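Local coordinates for Alpha/beta hydrolase fold-3 domain protein (Sulfolobus islandicus, PDB 5LK6), which is probably a thermostable carboxylesterase or lipase of the alpha/beta hydrolase fold, hydrolysing ester bonds, at residues D91-C94 / R95-N99; S291-G294 / S295-R299. All blocks are in the same frame, centred on the assembly; numbering follows the deposited sequence.

Contact 1. Residues D91-C94 / R95-N99; sequences DPLC and RAITN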
ATOM      1  N   ASP A  91      -9.949 -17.848  -9.172  1.00 25.60           N
ATOM      2  CA  ASP A  91     -10.390 -18.450  -7.967  1.00 26.05           C
ATOM      3  C   ASP A  91      -9.292 -18.337  -6.853  1.00 23.95           C
ATOM      4  O   ASP A  91      -9.618 -17.989  -5.714  1.00 22.01           O
ATOM      5  CB  ASP A  91     -10.857 -19.896  -8.273  1.00 29.63           C
ATOM      6  CG  ASP A  91     -11.430 -20.636  -7.027  1.00 29.92           C
ATOM      7  OD1 ASP A  91     -12.662 -20.514  -6.742  1.00 24.40           O
ATOM      8  OD2 ASP A  91     -10.585 -21.325  -6.372  1.00 30.41           O
ATOM      9  N   PRO A  92      -8.014 -18.587  -7.190  1.00 22.20           N
ATOM     10  CA  PRO A  92      -6.991 -18.320  -6.189  1.00 24.15           C
ATOM     11  C   PRO A  92      -6.937 -16.877  -5.646  1.00 26.07           C
ATOM     12  O   PRO A  92      -6.821 -16.663  -4.428  1.00 27.88           O
ATOM     13  CB  PRO A  92      -5.689 -18.675  -6.908  1.00 22.87           C
ATOM     14  CG  PRO A  92      -6.084 -19.720  -7.877  1.00 21.67           C
ATOM     15  CD  PRO A  92      -7.441 -19.264  -8.362  1.00 21.83           C
ATOM     16  N   LEU A  93      -7.048 -15.900  -6.520  1.00 25.90           N
ATOM     17  CA  LEU A  93      -7.030 -14.529  -6.053  1.00 25.56           C
ATOM     18  C   LEU A  93      -8.261 -14.205  -5.206  1.00 24.53           C
ATOM     19  O   LEU A  93      -8.150 -13.504  -4.206  1.00 26.03           O
ATOM     20  CB  LEU A  93      -6.927 -13.592  -7.255  1.00 24.86           C
ATOM     21  CG  LEU A  93      -6.988 -12.096  -6.997  1.00 25.45           C
ATOM     22  CD1 LEU A  93      -5.884 -11.629  -6.081  1.00 24.43           C
ATOM     23  CD2 LEU A  93      -6.909 -11.382  -8.337  1.00 28.09           C
ATOM     24  N   CYS A  94      -9.428 -14.677  -5.633  1.00 24.27           N
ATOM     25  CA  CYS A  94     -10.661 -14.280  -4.989  1.00 25.16           C
ATOM     26  C   CYS A  94     -10.702 -14.912  -3.633  1.00 25.37           C
ATOM     27  O   CYS A  94     -11.151 -14.294  -2.693  1.00 23.15           O
ATOM     28  CB  CYS A  94     -11.886 -14.689  -5.777  1.00 26.32           C
ATOM     29  SG  CYS A  94     -12.225 -13.569  -7.146  1.00 25.74           S
ATOM     30  N   ARG A  95     -10.193 -16.133  -3.542  1.00 25.62           N
ATOM     31  CA  ARG A  95     -10.041 -16.803  -2.242  1.00 27.38           C
ATOM     32  C   ARG A  95      -9.170 -16.016  -1.319  1.00 27.22           C
ATOM     33  O   ARG A  95      -9.516 -15.853  -0.182  1.00 28.07           O
ATOM     34  CB  ARG A  95      -9.445 -18.211  -2.390  1.00 28.09           C
ATOM     35  CG  ARG A  95     -10.460 -19.259  -2.826  1.00 29.38           C
ATOM     36  CD  ARG A  95      -9.734 -20.537  -3.230  1.00 31.11           C
ATOM     37  NE  ARG A  95     -10.729 -21.569  -3.521  1.00 32.53           N
ATOM     38  CZ  ARG A  95     -11.394 -22.284  -2.609  1.00 29.98           C
ATOM     39  NH1 ARG A  95     -11.174 -22.160  -1.304  1.00 27.59           N
ATOM     40  NH2 ARG A  95     -12.300 -23.137  -3.032  1.00 29.64           N
ATOM     41  N   ALA A  96      -8.038 -15.535  -1.834  1.00 28.53           N
ATOM     42  CA  ALA A  96      -7.064 -14.777  -1.062  1.00 26.92           C
ATOM     43  C   ALA A  96      -7.615 -13.440  -0.614  1.00 27.23           C
ATOM     44  O   ALA A  96      -7.357 -13.009   0.502  1.00 24.45           O
ATOM     45  CB  ALA A  96      -5.783 -14.580  -1.845  1.00 27.49           C
ATOM     46  N   ILE A  97      -8.382 -12.780  -1.469  1.00 26.77           N
ATOM     47  CA  ILE A  97      -9.061 -11.562  -1.014  1.00 27.16           C
ATOM     48  C   ILE A  97     -10.062 -11.868   0.112  1.00 27.94           C
ATOM     49  O   ILE A  97     -10.107 -11.162   1.117  1.00 26.11           O
ATOM     50  CB  ILE A  97      -9.729 -10.875  -2.195  1.00 24.54           C
ATOM     51  CG1 ILE A  97      -8.618 -10.334  -3.077  1.00 23.75           C
ATOM     52  CG2 ILE A  97     -10.691  -9.797  -1.747  1.00 22.72           C
ATOM     53  CD1 ILE A  97      -9.112  -9.897  -4.418  1.00 26.17           C
ATOM     54  N   THR A  98     -10.822 -12.952  -0.069  1.00 31.03           N
ATOM     55  CA  THR A  98     -11.847 -13.384   0.873  1.00 32.82           C
ATOM     56  C   THR A  98     -11.264 -13.545   2.264  1.00 31.85           C
ATOM     57  O   THR A  98     -11.726 -12.921   3.205  1.00 32.39           O
ATOM     58  CB  THR A  98     -12.543 -14.687   0.415  1.00 35.25           C
ATOM     59  OG1 THR A  98     -13.069 -14.489  -0.893  1.00 36.53           O
ATOM     60  CG2 THR A  98     -13.752 -15.037   1.321  1.00 38.40           C
ATOM     61  N   ASN A  99     -10.238 -14.366   2.361  1.00 31.11           N
ATOM     62  CA  ASN A  99      -9.550 -14.612   3.609  1.00 32.01           C
ATOM     63  C   ASN A  99      -8.866 -13.341   4.168  1.00 29.18           C
ATOM     64  O   ASN A  99      -8.850 -13.172   5.360  1.00 33.84           O
ATOM     65  CB  ASN A  99      -8.619 -15.822   3.450  1.00 36.48           C
ATOM     66  CG  ASN A  99      -7.516 -15.840   4.463  1.00 43.76           C
ATOM     67  OD1 ASN A  99      -6.532 -15.107   4.361  1.00 44.03           O
ATOM     68  ND2 ASN A  99      -7.668 -16.671   5.450  1.00 48.12           N
TER
HETATM   69  O   HOH W   1     -13.314 -22.915  -5.807  1.00 23.45           O
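The carbonyl oxygen of Cys-94 is gripped twice by Thr-98, whose backbone N lies 3.0 Å and whose hydroxyl OG1 lies 2.6 Å from Cys-94 O. The two donors arrive from opposite faces of the carbonyl plane. Thr-98 has OG1 beside its own backbone N (chi1 -56°), which folds the hydroxyl back over the preceding turn and gives this buried hydroxyl an acceptor within its own helix. One turn earlier, Asp-91 and Arg-95 form an i to i+4 salt bridge, with Asp-91 OD2 2.9 Å from Arg-95 NE. The carboxylate oxygen sits at the guanidinium edge, in its plane, but is itself met on its syn side 29° out of the carboxylate plane. A water closes the ring, donating to Asp-91 OD1 at 2.7 Å and accepting from Arg-95 NH2 at 3.0 Å. Asp-91 OD1 is also held by Tyr-63 and Arg-61, while Arg-95 NH1 reaches the carbonyl of Val-41. This helix, 91-101, is the crossover of a beta-alpha-beta unit between parallel strands 72-77 and 104-108, and its apolar side packs onto the sheet. There CD1 of Ile-97 meets CG of Leu-93 at 4.0 Å, the two side chains crossing at a slant. Both rest on Tyr-76 of strand 72-77, and Ile-97 also touches Val-105 of strand 104-108.

Contact 2. Residues S291-G294 / S295-R299; sequences SLIG and SVLRR. With SO4 (sulfate ion), chain F; SO4 (sulfate ion), chain H.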
ATOM      1  N   SER A 291      -3.157  -8.000   1.013  1.00 19.91           N
ATOM      2  CA  SER A 291      -3.228  -7.494   2.352  1.00 20.76           C
ATOM      3  C   SER A 291      -3.782  -6.076   2.431  1.00 21.27           C
ATOM      4  O   SER A 291      -4.665  -5.808   3.243  1.00 21.36           O
ATOM      5  CB  SER A 291      -1.844  -7.503   2.973  1.00 22.17           C
ATOM      6  OG  SER A 291      -1.430  -8.796   3.314  1.00 22.71           O
ATOM      7  N   LEU A 292      -3.301  -5.159   1.586  1.00 22.94           N
ATOM      8  CA  LEU A 292      -3.851  -3.769   1.579  1.00 22.96           C
ATOM      9  C   LEU A 292      -5.356  -3.752   1.348  1.00 21.55           C
ATOM     10  O   LEU A 292      -6.093  -3.129   2.090  1.00 21.71           O
ATOM     11  CB  LEU A 292      -3.148  -2.886   0.550  1.00 23.86           C
ATOM     12  CG  LEU A 292      -3.544  -1.403   0.475  1.00 24.53           C
ATOM     13  CD1 LEU A 292      -3.277  -0.728   1.794  1.00 23.85           C
ATOM     14  CD2 LEU A 292      -2.701  -0.767  -0.592  1.00 25.11           C
ATOM     15  N   ILE A 293      -5.769  -4.516   0.359  1.00 20.43           N
ATOM     16  CA  ILE A 293      -7.138  -4.610  -0.044  1.00 22.31           C
ATOM     17  C   ILE A 293      -7.989  -5.149   1.105  1.00 22.27           C
ATOM     18  O   ILE A 293      -9.043  -4.582   1.457  1.00 20.72           O
ATOM     19  CB  ILE A 293      -7.271  -5.476  -1.328  1.00 23.12           C
ATOM     20  CG1 ILE A 293      -6.677  -4.706  -2.511  1.00 24.18           C
ATOM     21  CG2 ILE A 293      -8.733  -5.806  -1.632  1.00 23.21           C
ATOM     22  CD1 ILE A 293      -6.414  -5.558  -3.736  1.00 24.94           C
ATOM     23  N   GLY A 294      -7.534  -6.245   1.682  1.00 23.05           N
ATOM     24  CA  GLY A 294      -8.268  -6.868   2.772  1.00 26.21           C
ATOM     25  C   GLY A 294      -8.468  -5.940   3.992  1.00 26.85           C
ATOM     26  O   GLY A 294      -9.581  -5.768   4.496  1.00 27.91           O
ATOM     27  N   SER A 295      -7.394  -5.315   4.426  1.00 26.88           N
ATOM     28  CA  SER A 295      -7.428  -4.568   5.653  1.00 29.99           C
ATOM     29  C   SER A 295      -8.170  -3.222   5.419  1.00 29.81           C
ATOM     30  O   SER A 295      -8.816  -2.711   6.325  1.00 33.46           O
ATOM     31  CB  SER A 295      -6.006  -4.462   6.294  1.00 29.22           C
ATOM     32  OG  SER A 295      -5.097  -3.732   5.489  1.00 30.39           O
ATOM     33  N   VAL A 296      -8.123  -2.672   4.221  1.00 28.42           N
ATOM     34  CA  VAL A 296      -8.967  -1.530   3.933  1.00 29.54           C
ATOM     35  C   VAL A 296     -10.446  -1.940   3.987  1.00 30.44           C
ATOM     36  O   VAL A 296     -11.244  -1.249   4.592  1.00 32.86           O
ATOM     37  CB  VAL A 296      -8.566  -0.869   2.602  1.00 30.00           C
ATOM     38  CG1 VAL A 296      -9.609   0.068   2.052  1.00 30.63           C
ATOM     39  CG2 VAL A 296      -7.299  -0.100   2.793  1.00 30.67           C
ATOM     40  N   LEU A 297     -10.813  -3.064   3.388  1.00 30.80           N
ATOM     41  CA  LEU A 297     -12.220  -3.510   3.428  1.00 30.27           C
ATOM     42  C   LEU A 297     -12.670  -3.839   4.882  1.00 31.57           C
ATOM     43  O   LEU A 297     -13.794  -3.515   5.261  1.00 30.47           O
ATOM     44  CB  LEU A 297     -12.479  -4.712   2.483  1.00 28.31           C
ATOM     45  CG  LEU A 297     -12.565  -4.374   0.994  1.00 27.90           C
ATOM     46  CD1 LEU A 297     -12.472  -5.615   0.141  1.00 27.60           C
ATOM     47  CD2 LEU A 297     -13.833  -3.622   0.689  1.00 29.00           C
ATOM     48  N   ARG A 298     -11.799  -4.473   5.681  1.00 30.39           N
ATOM     49  CA  ARG A 298     -12.115  -4.716   7.083  1.00 29.23           C
ATOM     50  C   ARG A 298     -12.460  -3.424   7.828  1.00 31.64           C
ATOM     51  O   ARG A 298     -13.428  -3.417   8.575  1.00 34.18           O
ATOM     52  CB  ARG A 298     -11.006  -5.438   7.801  1.00 27.39           C
ATOM     53  CG  ARG A 298     -10.961  -6.923   7.502  1.00 28.06           C
ATOM     54  CD  ARG A 298      -9.988  -7.622   8.421  1.00 27.76           C
ATOM     55  NE  ARG A 298      -9.436  -8.836   7.842  1.00 29.99           N
ATOM     56  CZ  ARG A 298      -8.699  -9.750   8.501  1.00 30.06           C
ATOM     57  NH1 ARG A 298      -8.446  -9.653   9.816  1.00 28.28           N
ATOM     58  NH2 ARG A 298      -8.272 -10.822   7.844  1.00 28.74           N
ATOM     59  N   ARG A 299     -11.726  -2.340   7.601  1.00 32.43           N
ATOM     60  CA  ARG A 299     -12.068  -1.096   8.234  1.00 38.90           C
ATOM     61  C   ARG A 299     -13.434  -0.602   7.761  1.00 43.01           C
ATOM     62  O   ARG A 299     -14.244  -0.222   8.606  1.00 47.38           O
ATOM     63  CB  ARG A 299     -11.039   0.011   8.044  1.00 41.96           C
ATOM     64  CG  ARG A 299      -9.727  -0.206   8.800  1.00 46.74           C
ATOM     65  CD  ARG A 299      -9.112   1.129   9.251  1.00 49.67           C
ATOM     66  NE  ARG A 299      -9.417   2.262   8.347  1.00 46.15           N
ATOM     67  CZ  ARG A 299      -8.835   2.512   7.161  1.00 43.33           C
ATOM     68  NH1 ARG A 299      -7.867   1.688   6.624  1.00 37.11           N
ATOM     69  NH2 ARG A 299      -9.245   3.615   6.498  1.00 42.28           N
TER
HETATM   70  S   SO4 F 402      -6.228 -12.306  10.667  1.00 60.47           S
HETATM   71  O1  SO4 F 402      -6.506 -13.759  10.564  1.00 54.40           O
HETATM   72  O2  SO4 F 402      -7.318 -11.723  11.574  1.00 55.09           O
HETATM   73  O3  SO4 F 402      -4.824 -12.113  11.105  1.00 53.12           O
HETATM   74  O4  SO4 F 402      -6.174 -11.695   9.329  1.00 53.18           O
HETATM   75  S   SO4 H 402      -9.110  -7.311  12.786  1.00 60.85           S
HETATM   76  O1  SO4 H 402      -8.734  -7.491  14.221  1.00 58.99           O
HETATM   77  O2  SO4 H 402      -9.564  -8.649  12.332  1.00 56.92           O
HETATM   78  O3  SO4 H 402      -7.895  -6.971  12.057  1.00 65.39           O
HETATM   79  O4  SO4 H 402     -10.024  -6.165  12.429  1.00 55.02           O
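Ser-291 O accepts the backbone N-H of Ser-295, 3.0 Å from Ser-295 N, and Ser-295 OG also approaches that oxygen. Leu-292 follows, its CD1 lying 4.2 Å from CG2 of Val-296, the two side chains running alongside each other in a common direction. Ile-293 repeats the pattern one step on, its CG2 branch 4.1 Å from CD1 of Leu-297. Gly-294 brings only backbone, its carbonyl oxygen taking the N-H of Arg-298 at 2.8 Å from Arg-298 N. The Arg-298 side chain sets out with CG beside the backbone N (chi1 -77°), runs extended to NE and offers its guanidinium edge to two sulfates that probably came with the crystallisation solution. One is held as by a fork, its O2 2.9 Å from Arg-298 NH1 and its O4 2.7 Å from Arg-298 NH2, while NH1 also donates to O2 of the other sulfate. Were Arg-298 an alanine, both anions would probably lose this partner and the carbonyl of Ala-100 its NE donor. Ile-293 and Leu-297 pack on Ile-174 of strand 173-176, while Arg-299 salt-bridges Asp-288 and Glu-284 of the second subunit, placing helix 285-302 between its own sheet and the dimer interface.

How the contacts relate
Contacts 1 and 2 lie on two helices of the alpha/beta hydrolase fold, far apart in sequence yet with centres about 13 Å apart. Their meeting point is the end of helix 91-101: Asn-99 O of contact 1 packs 3.5 Å from Arg-298 NH2 of contact 2. Through its bond to Ala-100, the arginine that binds the sulfates also holds the end of helix 91-101. Ile-97 of contact 1 comes close to what is probably the nucleophile elbow, around Ser-151, but makes no contact with it. One side of contact 2 meets the second subunit, whereas no other subunit touches contact 1.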